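Local coordinates for FAD-dependent pyridine nucleotide-disulphide oxidoreductase (Desulfovibrio vulgaris, PDB 3IWA) that acts as a FAD-dependent pyridine nucleotide-disulphide oxidoreductase, probably taking electrons from a reduced nicotinamide nucleotide, at the interface of chains A and B. Residues are numbered along the deposited sequence; one frame, centred on the assembly and turned at random. Chains: chain A/B, FAD-dependent pyridine nucleotide-disulphide oxidoreductase.

The interface of chains A and B. Residues chain A 339, 350, 416-417, 420; chain B 436-438.
The amide side chain of A:Asn417, on helix 409-423, meets the loop B:436-438 of the partner subunit. Its carbonyl oxygen OD1 takes the backbone N of B:Val438 at 2.9 Å in a nearly straight bond (169° at H), the N-H lying close to the amide plane. CB of B:Val437 lies offset over one face of the same amide, 3.8 Å from OD1 and about as near ND2. Asparagine suits this place because it offers a main chain an acceptor while staying short enough to keep helix and loop close.

B:Val438 turns its two methyls into chain A. CG2, anti to the carbonyl carbon, rests on the CG2 methyl of A:Ile416 at 3.6 Å and also lies beside OG of A:Ser350; CG1 borders the same hydroxyl. Branched aliphatic groups fill this corner, and serine is small enough to fit beside both methyls.

A:Ser339 grips B:Glu436 at two points. Its hydroxyl OG, a compact donor suited to a main-chain acceptor, reaches O of B:Glu436 at 2.9 Å, tilted from the carbonyl plane. With CG beside its own carbonyl carbon (chi1 -163°), the long, extended glutamate chain runs alongside the serine and puts OE2 3.1 Å from the A:Ser339 backbone N, which meets it from above the carboxylate plane. A:Ala420, with only a methyl, lets the loop pass close by.

Repeated by the two-fold axis, this patch probably stitches the dimerisation domains together, supporting the dimer typical of this family.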
loop_
_atom_site.group_PDB
_atom_site.type_symbol
_atom_site.label_atom_id
_atom_site.label_comp_id
_atom_site.label_asym_id
_atom_site.label_seq_id
_atom_site.Cartn_x
_atom_site.Cartn_y
_atom_site.Cartn_z
ATOM N N SER A 339 1.464 -12.212 1.685
ATOM C CA SER A 339 0.341 -11.329 1.855
ATOM C C SER A 339 -0.990 -12.067 1.788
ATOM O O SER A 339 -1.153 -12.965 0.988
ATOM C CB SER A 339 0.395 -10.290 0.746
ATOM O OG SER A 339 1.659 -9.676 0.733
ATOM N N SER A 350 -6.115 -8.935 7.629
ATOM C CA SER A 350 -5.134 -8.913 6.547
ATOM C C SER A 350 -3.733 -8.853 7.107
ATOM O O SER A 350 -3.561 -8.476 8.239
ATOM C CB SER A 350 -5.404 -7.729 5.617
ATOM O OG SER A 350 -4.599 -7.850 4.471
ATOM N N ILE A 416 -1.992 -2.476 5.138
ATOM C CA ILE A 416 -1.186 -3.689 4.932
ATOM C C ILE A 416 -0.380 -3.676 3.611
ATOM O O ILE A 416 0.781 -4.108 3.565
ATOM C CB ILE A 416 -2.085 -4.973 4.988
ATOM C CG1 ILE A 416 -2.741 -5.138 6.372
ATOM C CG2 ILE A 416 -1.281 -6.204 4.632
ATOM C CD1 ILE A 416 -1.783 -5.078 7.592
ATOM N N ASN A 417 -1.002 -3.200 2.528
ATOM C CA ASN A 417 -0.320 -3.136 1.226
ATOM C C ASN A 417 0.911 -2.285 1.274
ATOM O O ASN A 417 1.927 -2.650 0.712
ATOM C CB ASN A 417 -1.221 -2.520 0.159
ATOM C CG ASN A 417 -2.104 -3.535 -0.541
ATOM O OD1 ASN A 417 -2.005 -4.746 -0.307
ATOM N ND2 ASN A 417 -2.963 -3.037 -1.437
ATOM N N ALA A 420 3.455 -4.401 2.970
ATOM C CA ALA A 420 3.690 -5.711 2.312
ATOM C C ALA A 420 4.659 -5.623 1.131
ATOM O O ALA A 420 5.561 -6.478 0.963
ATOM C CB ALA A 420 2.338 -6.354 1.863
ATOM N N GLU B 436 3.219 -7.687 -4.432
ATOM C CA GLU B 436 2.536 -8.700 -3.633
ATOM C C GLU B 436 1.448 -8.041 -2.799
ATOM O O GLU B 436 1.497 -7.993 -1.569
ATOM C CB GLU B 436 3.504 -9.563 -2.806
ATOM C CG GLU B 436 2.797 -10.806 -2.359
ATOM C CD GLU B 436 3.634 -11.777 -1.550
ATOM O OE1 GLU B 436 4.873 -11.638 -1.495
ATOM O OE2 GLU B 436 3.025 -12.720 -0.989
ATOM N N VAL B 437 0.466 -7.527 -3.522
ATOM C CA VAL B 437 -0.637 -6.838 -2.919
ATOM C C VAL B 437 -1.626 -7.854 -2.438
ATOM O O VAL B 437 -1.778 -8.928 -3.004
ATOM C CB VAL B 437 -1.321 -5.820 -3.854
ATOM C CG1 VAL B 437 -0.300 -4.761 -4.323
ATOM C CG2 VAL B 437 -1.991 -6.505 -5.040
ATOM N N VAL B 438 -2.255 -7.492 -1.346
ATOM C CA VAL B 438 -3.225 -8.314 -0.677
ATOM C C VAL B 438 -4.416 -8.519 -1.602
ATOM O O VAL B 438 -5.016 -7.530 -2.012
ATOM C CB VAL B 438 -3.687 -7.581 0.629
ATOM C CG1 VAL B 438 -5.054 -8.002 1.006
ATOM C CG2 VAL B 438 -2.683 -7.814 1.759
HETATM O O HOH W 1 0.711 -13.499 -1.071
#